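Local coordinates for general Secretion Pathway Protein (Vibrio vulnificus, PDB 4G54), which probably binds peptidoglycan in the periplasm as part of the type II secretion system, being a periplasmic domain of the EpsAB fusion protein, at residues W18-S22 and Q84-A90; Y38-Y43 and T57-Q61; V93-V97 and R210-Q214. All blocks are in the same frame, centred on the assembly; numbering follows the deposited sequence.

Contact 1: residues W18-S22 and Q84-A90; sequences WLGES and QHEGQRA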
loop_
_atom_site.group_PDB
_atom_site.type_symbol
_atom_site.label_atom_id
_atom_site.label_comp_id
_atom_site.label_asym_id
_atom_site.label_seq_id
_atom_site.Cartn_x
_atom_site.Cartn_y
_atom_site.Cartn_z
ATOM N N TRP A 18 -23.942 9.810 13.085
ATOM C CA TRP A 18 -22.897 9.646 11.989
ATOM C C TRP A 18 -23.592 9.703 10.620
ATOM O O TRP A 18 -23.401 8.838 9.741
ATOM C CB TRP A 18 -22.084 8.341 12.180
ATOM C CG TRP A 18 -20.882 8.599 13.030
ATOM C CD1 TRP A 18 -20.789 8.454 14.398
ATOM C CD2 TRP A 18 -19.633 9.133 12.600
ATOM N NE1 TRP A 18 -19.542 8.841 14.832
ATOM C CE2 TRP A 18 -18.814 9.267 13.752
ATOM C CE3 TRP A 18 -19.100 9.475 11.346
ATOM C CZ2 TRP A 18 -17.511 9.744 13.687
ATOM C CZ3 TRP A 18 -17.793 9.949 11.287
ATOM C CH2 TRP A 18 -17.008 10.060 12.449
ATOM N N LEU A 19 -24.416 10.748 10.474
ATOM C CA LEU A 19 -25.546 10.737 9.539
ATOM C C LEU A 19 -26.351 9.472 9.859
ATOM O O LEU A 19 -26.743 9.297 11.034
ATOM C CB LEU A 19 -25.116 10.862 8.076
ATOM C CG LEU A 19 -25.086 12.294 7.559
ATOM C CD1 LEU A 19 -23.656 12.830 7.394
ATOM C CD2 LEU A 19 -25.866 12.381 6.216
ATOM N N GLY A 20 -26.594 8.593 8.878
ATOM C CA GLY A 20 -27.287 7.316 9.176
ATOM C C GLY A 20 -26.407 6.091 9.445
ATOM O O GLY A 20 -26.908 5.032 9.820
ATOM N N GLU A 21 -25.090 6.201 9.264
ATOM C CA GLU A 21 -24.269 4.983 9.338
ATOM C C GLU A 21 -23.239 4.918 10.495
ATOM O O GLU A 21 -22.013 5.018 10.288
ATOM C CB GLU A 21 -23.646 4.634 7.961
ATOM C CG GLU A 21 -24.662 4.439 6.782
ATOM C CD GLU A 21 -24.915 5.731 6.034
ATOM O OE1 GLU A 21 -24.085 6.644 6.205
ATOM O OE2 GLU A 21 -25.919 5.851 5.286
ATOM N N SER A 22 -23.745 4.711 11.714
ATOM C CA SER A 22 -22.848 4.549 12.874
ATOM C C SER A 22 -21.905 3.288 12.774
ATOM O O SER A 22 -20.840 3.276 13.375
ATOM C CB SER A 22 -23.611 4.651 14.220
ATOM O OG SER A 22 -24.303 3.453 14.557
ATOM N N GLN A 84 -15.094 12.132 9.319
ATOM C CA GLN A 84 -15.265 13.232 10.281
ATOM C C GLN A 84 -16.766 13.534 10.268
ATOM O O GLN A 84 -17.387 13.535 9.204
ATOM C CB GLN A 84 -14.360 14.489 9.978
ATOM C CG GLN A 84 -13.086 14.216 9.040
ATOM C CD GLN A 84 -11.781 15.094 9.215
ATOM O OE1 GLN A 84 -11.709 15.983 10.096
ATOM N NE2 GLN A 84 -10.724 14.803 8.351
ATOM N N HIS A 85 -17.359 13.669 11.461
ATOM C CA HIS A 85 -18.776 14.059 11.581
ATOM C C HIS A 85 -18.974 14.820 12.872
ATOM O O HIS A 85 -18.817 14.278 13.984
ATOM C CB HIS A 85 -19.747 12.881 11.490
ATOM C CG HIS A 85 -21.184 13.278 11.634
ATOM N ND1 HIS A 85 -21.842 14.041 10.685
ATOM C CD2 HIS A 85 -22.083 13.033 12.621
ATOM C CE1 HIS A 85 -23.086 14.249 11.087
ATOM N NE2 HIS A 85 -23.261 13.639 12.251
ATOM N N GLU A 86 -19.359 16.092 12.675
ATOM C CA GLU A 86 -19.532 17.063 13.735
ATOM C C GLU A 86 -18.571 16.923 14.942
ATOM O O GLU A 86 -18.996 16.659 16.084
ATOM C CB GLU A 86 -21.027 17.183 14.093
ATOM C CG GLU A 86 -21.730 15.937 14.625
ATOM C CD GLU A 86 -23.174 16.227 15.021
ATOM O OE1 GLU A 86 -23.411 16.477 16.235
ATOM O OE2 GLU A 86 -24.065 16.252 14.117
ATOM N N GLY A 87 -17.271 17.112 14.669
ATOM C CA GLY A 87 -16.244 17.128 15.715
ATOM C C GLY A 87 -15.777 15.757 16.156
ATOM O O GLY A 87 -14.900 15.641 17.029
ATOM N N GLN A 88 -16.347 14.709 15.578
ATOM C CA GLN A 88 -15.861 13.348 15.867
ATOM C C GLN A 88 -15.030 12.804 14.704
ATOM O O GLN A 88 -15.280 13.192 13.545
ATOM C CB GLN A 88 -17.033 12.413 16.117
ATOM C CG GLN A 88 -17.967 12.941 17.165
ATOM C CD GLN A 88 -18.233 11.890 18.187
ATOM O OE1 GLN A 88 -17.524 11.800 19.195
ATOM N NE2 GLN A 88 -19.221 11.039 17.914
ATOM N N ARG A 89 -14.036 11.960 15.026
ATOM C CA ARG A 89 -13.304 11.213 13.960
ATOM C C ARG A 89 -13.497 9.707 14.122
ATOM O O ARG A 89 -13.676 9.185 15.245
ATOM C CB ARG A 89 -11.783 11.543 13.893
ATOM C CG ARG A 89 -11.515 12.992 13.429
ATOM C CD ARG A 89 -10.232 13.556 14.000
ATOM N NE ARG A 89 -9.086 12.843 13.457
ATOM C CZ ARG A 89 -8.405 13.178 12.352
ATOM N NH1 ARG A 89 -8.738 14.267 11.647
ATOM N NH2 ARG A 89 -7.363 12.400 11.964
ATOM N N ALA A 90 -13.440 9.017 13.004
ATOM C CA ALA A 90 -13.461 7.565 12.955
ATOM C C ALA A 90 -12.688 7.148 11.742
ATOM O O ALA A 90 -12.276 8.001 10.901
ATOM C CB ALA A 90 -14.873 7.007 12.869
#
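A beta hairpin with a two-residue loop (Glu86-Gly87), joining strands 79-85 and 88-97 of the C39-like GspA domain, receives the indole of Trp18 on His85, Gln88 and Ala90. CB of His85 sits over one face of the six-membered ring, 3.7 Å from its centroid and 23° off the normal, a CH-pi contact in which it comes within 3.5 Å of Trp18 CE3. The two side chains run past each other in opposite directions, and their rings meet obliquely, planes at 42°. The far rim of the indole reaches the second strand: Trp18 CZ2 lies 3.6 Å from Gln88 CB, and Trp18 CH2 is 3.7 Å from Ala90 CB. The hairpin is closed by a type I' turn from His85 to Gln88, whose backbones bond to each other in both directions. A chi1 of 179° points CG of His85 away from its own N, and the imidazole lies back over the Trp18-Leu19 backbone; Leu19 N is above one ring face, 3.6 Å from His85 NE2. Leu121 of helix 115-121 also touches Trp18, Leu19 and His85, while Glu21, closing a type II' turn begun at Trp18, hydrogen-bonds to Gln117 of that helix.

Contact 2: residues Y38-Y43 and T57-Q61; sequences YKLWGY and TSIFQ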
loop_
_atom_site.group_PDB
_atom_site.type_symbol
_atom_site.label_atom_id
_atom_site.label_comp_id
_atom_site.label_asym_id
_atom_site.label_seq_id
_atom_site.Cartn_x
_atom_site.Cartn_y
_atom_site.Cartn_z
ATOM N N TYR A 38 -2.959 -3.329 8.514
ATOM C CA TYR A 38 -1.841 -4.278 8.431
ATOM C C TYR A 38 -2.344 -5.730 8.316
ATOM O O TYR A 38 -1.693 -6.554 7.653
ATOM C CB TYR A 38 -0.978 -4.223 9.674
ATOM C CG TYR A 38 0.143 -3.190 9.628
ATOM C CD1 TYR A 38 0.056 -2.012 10.335
ATOM C CD2 TYR A 38 1.311 -3.397 8.832
ATOM C CE1 TYR A 38 1.208 -1.072 10.332
ATOM C CE2 TYR A 38 2.321 -2.504 8.763
ATOM C CZ TYR A 38 2.299 -1.375 9.537
ATOM O OH TYR A 38 3.349 -0.493 9.476
ATOM N N LYS A 39 -3.476 -6.054 8.904
ATOM C CA LYS A 39 -3.933 -7.445 8.775
ATOM C C LYS A 39 -4.224 -7.791 7.279
ATOM O O LYS A 39 -4.073 -8.941 6.848
ATOM C CB LYS A 39 -5.220 -7.638 9.529
ATOM C CG LYS A 39 -5.126 -7.464 10.992
ATOM C CD LYS A 39 -6.504 -7.879 11.665
ATOM C CE LYS A 39 -6.587 -7.238 13.018
ATOM N NZ LYS A 39 -7.925 -7.482 13.640
ATOM N N LEU A 40 -4.716 -6.813 6.488
ATOM C CA LEU A 40 -4.975 -7.029 5.068
ATOM C C LEU A 40 -3.723 -7.370 4.325
ATOM O O LEU A 40 -3.783 -8.093 3.329
ATOM C CB LEU A 40 -5.568 -5.753 4.414
ATOM C CG LEU A 40 -7.044 -5.666 4.262
ATOM C CD1 LEU A 40 -7.521 -5.463 5.592
ATOM C CD2 LEU A 40 -7.461 -4.487 3.355
ATOM N N TRP A 41 -2.575 -6.880 4.801
ATOM C CA TRP A 41 -1.308 -7.250 4.210
ATOM C C TRP A 41 -0.758 -8.570 4.783
ATOM O O TRP A 41 0.327 -9.071 4.379
ATOM C CB TRP A 41 -0.301 -6.101 4.417
ATOM C CG TRP A 41 -0.628 -4.873 3.623
ATOM C CD1 TRP A 41 -1.319 -3.829 4.024
ATOM C CD2 TRP A 41 -0.196 -4.603 2.285
ATOM N NE1 TRP A 41 -1.397 -2.857 3.036
ATOM C CE2 TRP A 41 -0.688 -3.319 1.939
ATOM C CE3 TRP A 41 0.577 -5.325 1.367
ATOM C CZ2 TRP A 41 -0.418 -2.707 0.646
ATOM C CZ3 TRP A 41 0.840 -4.740 0.109
ATOM C CH2 TRP A 41 0.314 -3.483 -0.226
ATOM N N GLY A 42 -1.496 -9.188 5.711
ATOM C CA GLY A 42 -1.042 -10.452 6.319
ATOM C C GLY A 42 -0.211 -10.333 7.590
ATOM O O GLY A 42 0.391 -11.380 8.022
ATOM N N TYR A 43 -0.121 -9.125 8.171
ATOM C CA TYR A 43 0.784 -8.890 9.259
ATOM C C TYR A 43 0.104 -8.528 10.562
ATOM O O TYR A 43 -0.902 -7.820 10.583
ATOM C CB TYR A 43 1.774 -7.788 8.938
ATOM C CG TYR A 43 2.691 -8.235 7.828
ATOM C CD1 TYR A 43 3.650 -9.243 8.052
ATOM C CD2 TYR A 43 2.622 -7.683 6.536
ATOM C CE1 TYR A 43 4.520 -9.671 7.028
ATOM C CE2 TYR A 43 3.502 -8.103 5.522
ATOM C CZ TYR A 43 4.440 -9.110 5.804
ATOM O OH TYR A 43 5.289 -9.649 4.862
ATOM N N THR A 57 9.699 1.331 11.407
ATOM C CA THR A 57 10.108 0.281 12.283
ATOM C C THR A 57 10.114 -1.077 11.562
ATOM O O THR A 57 10.558 -2.116 12.148
ATOM C CB THR A 57 9.055 0.173 13.498
ATOM O OG1 THR A 57 7.686 0.369 13.010
ATOM C CG2 THR A 57 9.439 1.341 14.458
ATOM N N SER A 58 9.655 -1.084 10.300
ATOM C CA SER A 58 9.666 -2.324 9.482
ATOM C C SER A 58 9.876 -1.831 8.033
ATOM O O SER A 58 10.093 -0.601 7.843
ATOM C CB SER A 58 8.306 -3.051 9.573
ATOM O OG SER A 58 7.298 -2.369 8.806
ATOM N N ILE A 59 9.798 -2.731 7.046
ATOM C CA ILE A 59 9.951 -2.272 5.647
ATOM C C ILE A 59 8.737 -1.456 5.181
ATOM O O ILE A 59 8.807 -0.817 4.162
ATOM C CB ILE A 59 10.221 -3.398 4.668
ATOM C CG1 ILE A 59 9.031 -4.379 4.684
ATOM C CG2 ILE A 59 11.558 -4.082 5.174
ATOM C CD1 ILE A 59 8.832 -5.204 3.378
ATOM N N PHE A 60 7.660 -1.403 5.971
ATOM C CA PHE A 60 6.500 -0.642 5.548
ATOM C C PHE A 60 6.694 0.833 5.727
ATOM O O PHE A 60 7.322 1.310 6.741
ATOM C CB PHE A 60 5.201 -1.090 6.258
ATOM C CG PHE A 60 4.493 -2.242 5.625
ATOM C CD1 PHE A 60 5.036 -3.492 5.703
ATOM C CD2 PHE A 60 3.278 -2.056 4.917
ATOM C CE1 PHE A 60 4.428 -4.581 5.096
ATOM C CE2 PHE A 60 2.635 -3.129 4.357
ATOM C CZ PHE A 60 3.191 -4.379 4.372
ATOM N N GLN A 61 6.172 1.620 4.791
ATOM C CA GLN A 61 6.050 3.089 4.927
ATOM C C GLN A 61 4.626 3.373 5.368
ATOM O O GLN A 61 3.685 2.698 4.937
ATOM C CB GLN A 61 6.192 3.726 3.550
ATOM C CG GLN A 61 6.709 5.093 3.421
ATOM C CD GLN A 61 8.151 5.199 3.875
ATOM O OE1 GLN A 61 9.171 4.967 3.124
ATOM N NE2 GLN A 61 8.262 5.629 5.073
HETATM O O HOH W 1 5.868 -0.886 10.546
#
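An aromatic cluster of Tyr38, Trp41, Tyr43 and Phe60 joins the end of helix 30-40 to the start of strand 60-66, with the Phe60 ring as the group all three others touch. Trp41 meets it edge-to-face: its CG stands beside the backbone N, opposite the carbonyl carbon (chi1 -69°), which turns the indole face to the edge of Phe60, planes at 79°, and Phe60 CE2 comes within 3.8 Å of Trp41 CG. Tyr38 approaches Phe60 differently, its CE2 lying over one face of the phenyl ring, 3.8 Å from Phe60 CG, although the rings as wholes are oblique. Tyr43 closes on the far end, CE2 to Phe60 CE1 at 3.7 Å, again oblique. Within this C39-like GspA domain, Tyr38 and Trp41 are offered from the last turn of the helix, and the reversal at Gly42 brings Tyr43 round. Gly42, with positive phi, leaves the helical path in a Schellman motif, its N bonded to Lys39 O and Tyr43 N bonded to Tyr38 O. The hydroxyls of two buried residues, Tyr38 OH and Ser58 OG, stand 4.4 Å apart and are bridged by a water, at 2.8 Å from Tyr38 OH and 2.7 Å from Ser58 OG. Ser58 OG also accepts from Phe60 N at 162°, an ST turn that ties the backbone of Phe60 to the water-bound hydroxyl. Pro131 of strand 125-131 packs on both Trp41 and Phe60, and Trp209 adds a further edge-to-face ring to Trp41.

Contact 3: residues V93-V97 and R210-Q214; sequences VLLEV and RALTQ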
loop_
_atom_site.group_PDB
_atom_site.type_symbol
_atom_site.label_atom_id
_atom_site.label_comp_id
_atom_site.label_asym_id
_atom_site.label_seq_id
_atom_site.Cartn_x
_atom_site.Cartn_y
_atom_site.Cartn_z
ATOM N N VAL A 93 -11.239 1.085 6.750
ATOM C CA VAL A 93 -10.390 0.631 5.664
ATOM C C VAL A 93 -11.116 0.685 4.363
ATOM O O VAL A 93 -12.228 0.147 4.231
ATOM C CB VAL A 93 -9.806 -0.782 5.937
ATOM C CG1 VAL A 93 -9.134 -1.344 4.675
ATOM C CG2 VAL A 93 -8.815 -0.693 7.129
ATOM N N LEU A 94 -10.489 1.329 3.360
ATOM C CA LEU A 94 -11.020 1.258 1.978
ATOM C C LEU A 94 -10.337 0.082 1.333
ATOM O O LEU A 94 -9.108 0.052 1.158
ATOM C CB LEU A 94 -10.656 2.567 1.217
ATOM C CG LEU A 94 -10.992 2.553 -0.288
ATOM C CD1 LEU A 94 -12.447 2.597 -0.486
ATOM C CD2 LEU A 94 -10.353 3.802 -0.943
ATOM N N LEU A 95 -11.143 -0.909 0.907
ATOM C CA LEU A 95 -10.607 -2.095 0.266
ATOM C C LEU A 95 -10.624 -1.927 -1.203
ATOM O O LEU A 95 -9.631 -2.347 -1.856
ATOM C CB LEU A 95 -11.461 -3.373 0.686
ATOM C CG LEU A 95 -11.121 -4.689 0.018
ATOM C CD1 LEU A 95 -9.747 -5.180 0.478
ATOM C CD2 LEU A 95 -12.229 -5.714 0.439
ATOM N N GLU A 96 -11.744 -1.470 -1.786
ATOM C CA GLU A 96 -11.732 -1.211 -3.239
ATOM C C GLU A 96 -12.650 -0.050 -3.561
ATOM O O GLU A 96 -13.455 0.329 -2.765
ATOM C CB GLU A 96 -12.084 -2.414 -4.046
ATOM C CG GLU A 96 -13.379 -3.025 -3.692
ATOM C CD GLU A 96 -13.551 -4.372 -4.488
ATOM O OE1 GLU A 96 -13.705 -5.440 -3.893
ATOM O OE2 GLU A 96 -13.488 -4.303 -5.744
ATOM N N VAL A 97 -12.496 0.455 -4.761
ATOM C CA VAL A 97 -13.173 1.699 -5.127
ATOM C C VAL A 97 -13.419 1.706 -6.611
ATOM O O VAL A 97 -12.559 1.248 -7.404
ATOM C CB VAL A 97 -12.335 2.947 -4.731
ATOM C CG1 VAL A 97 -10.832 2.905 -5.277
ATOM C CG2 VAL A 97 -13.056 4.240 -5.214
ATOM N N ARG A 210 -5.565 -8.827 -2.090
ATOM C CA ARG A 210 -6.376 -9.066 -3.295
ATOM C C ARG A 210 -7.278 -10.284 -3.015
ATOM O O ARG A 210 -8.283 -10.455 -3.724
ATOM C CB ARG A 210 -5.488 -9.404 -4.476
ATOM C CG ARG A 210 -4.705 -8.118 -4.876
ATOM C CD ARG A 210 -4.096 -8.229 -6.282
ATOM N NE ARG A 210 -3.300 -7.020 -6.600
ATOM C CZ ARG A 210 -3.758 -5.890 -7.119
ATOM N NH1 ARG A 210 -5.071 -5.673 -7.333
ATOM N NH2 ARG A 210 -2.875 -4.902 -7.356
ATOM N N ALA A 211 -6.930 -11.102 -2.030
ATOM C CA ALA A 211 -7.800 -12.269 -1.637
ATOM C C ALA A 211 -9.178 -11.811 -1.165
ATOM O O ALA A 211 -10.158 -12.561 -1.253
ATOM C CB ALA A 211 -7.122 -13.125 -0.560
ATOM N N LEU A 212 -9.292 -10.577 -0.670
ATOM C CA LEU A 212 -10.572 -10.141 -0.119
ATOM C C LEU A 212 -11.419 -9.439 -1.156
ATOM O O LEU A 212 -12.558 -9.015 -0.861
ATOM C CB LEU A 212 -10.345 -9.138 1.030
ATOM C CG LEU A 212 -10.229 -9.750 2.435
ATOM C CD1 LEU A 212 -10.203 -8.670 3.542
ATOM C CD2 LEU A 212 -11.338 -10.779 2.674
ATOM N N THR A 213 -10.830 -9.179 -2.320
ATOM C CA THR A 213 -11.510 -8.296 -3.270
ATOM C C THR A 213 -12.392 -9.151 -4.135
ATOM O O THR A 213 -13.557 -8.786 -4.394
ATOM C CB THR A 213 -10.531 -7.479 -4.175
ATOM O OG1 THR A 213 -9.743 -8.381 -4.997
ATOM C CG2 THR A 213 -9.619 -6.567 -3.312
ATOM N N GLN A 214 -11.843 -10.290 -4.557
ATOM C CA GLN A 214 -12.339 -10.980 -5.761
ATOM C C GLN A 214 -12.424 -12.496 -5.709
ATOM O O GLN A 214 -13.353 -13.066 -6.298
ATOM C CB GLN A 214 -11.585 -10.514 -7.031
ATOM C CG GLN A 214 -12.210 -9.284 -7.709
ATOM C CD GLN A 214 -13.750 -9.264 -7.625
ATOM O OE1 GLN A 214 -14.405 -10.322 -7.510
ATOM N NE2 GLN A 214 -14.331 -8.055 -7.681
#
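Leu95 and Glu96, which touch Leu212 and Thr213, form a classic beta bulge in strand 88-97, both facing Val103 on the neighbouring strand 101-105 of the antiparallel sheet. Val93 and Leu94 lead up to the contact, packed on helices 30-40 and 69-73 respectively. At Leu95 the strand meets segment 210-214, the end of a 3-10 segment and the residues after it. The Leu95 side chain leaves the backbone with CG on the far side from N (chi1 175°) and carries both methyls across: CD2 lies 3.6 Å from Leu212 O and 4.0 Å from Leu212 CB, and CD1 of Leu95 lies 4.0 Å from Thr213 CG2. The side chains of Leu95 and Leu212 cross at about a right angle. Because the bulge breaks strict alternation, the next residue also points toward segment 210-214. The Glu96 chain, extended beyond CG, brings OE1 to 3.8 Å from Thr213 CB and 3.4 Å from Thr213 O. Two acceptors should repel; the nearby Arg110, hydrogen-bonded to Leu212 O and weakly paired at long range with Glu96 OE1, probably offsets this, and Arg101 makes the salt bridge to Glu96 OE2. Segment 210-214, for its part, is fixed internally by Thr213. Arg210 O accepts twice from that residue, the backbone N at 3.2 Å and OG1 at 2.8 Å, both coming from the same face of the carbonyl plane.

The three contacts illustrate how chemistry follows position around one antiparallel sheet. Contact 2 is the buried one, built from aromatic rings with one bridging water; the other two lie at the surface. Contact 1 is an indole laid on a hairpin by CH-pi and van der Waals touches, contact 3 leucine methyls beside a carboxylate with arginines near. Both use strand 88-97, the first at its hairpin end and the second at the bulge where it finishes, with centres 23 Å apart. Contact 2 does not touch contact 1, but meets contact 3 through Leu40, whose CD2 packs 3.7 Å from Leu95 CD1. In sequence, contact 2 is nested inside the loop closed by contact 1, whereas contact 3 brings in residues from far along the chain.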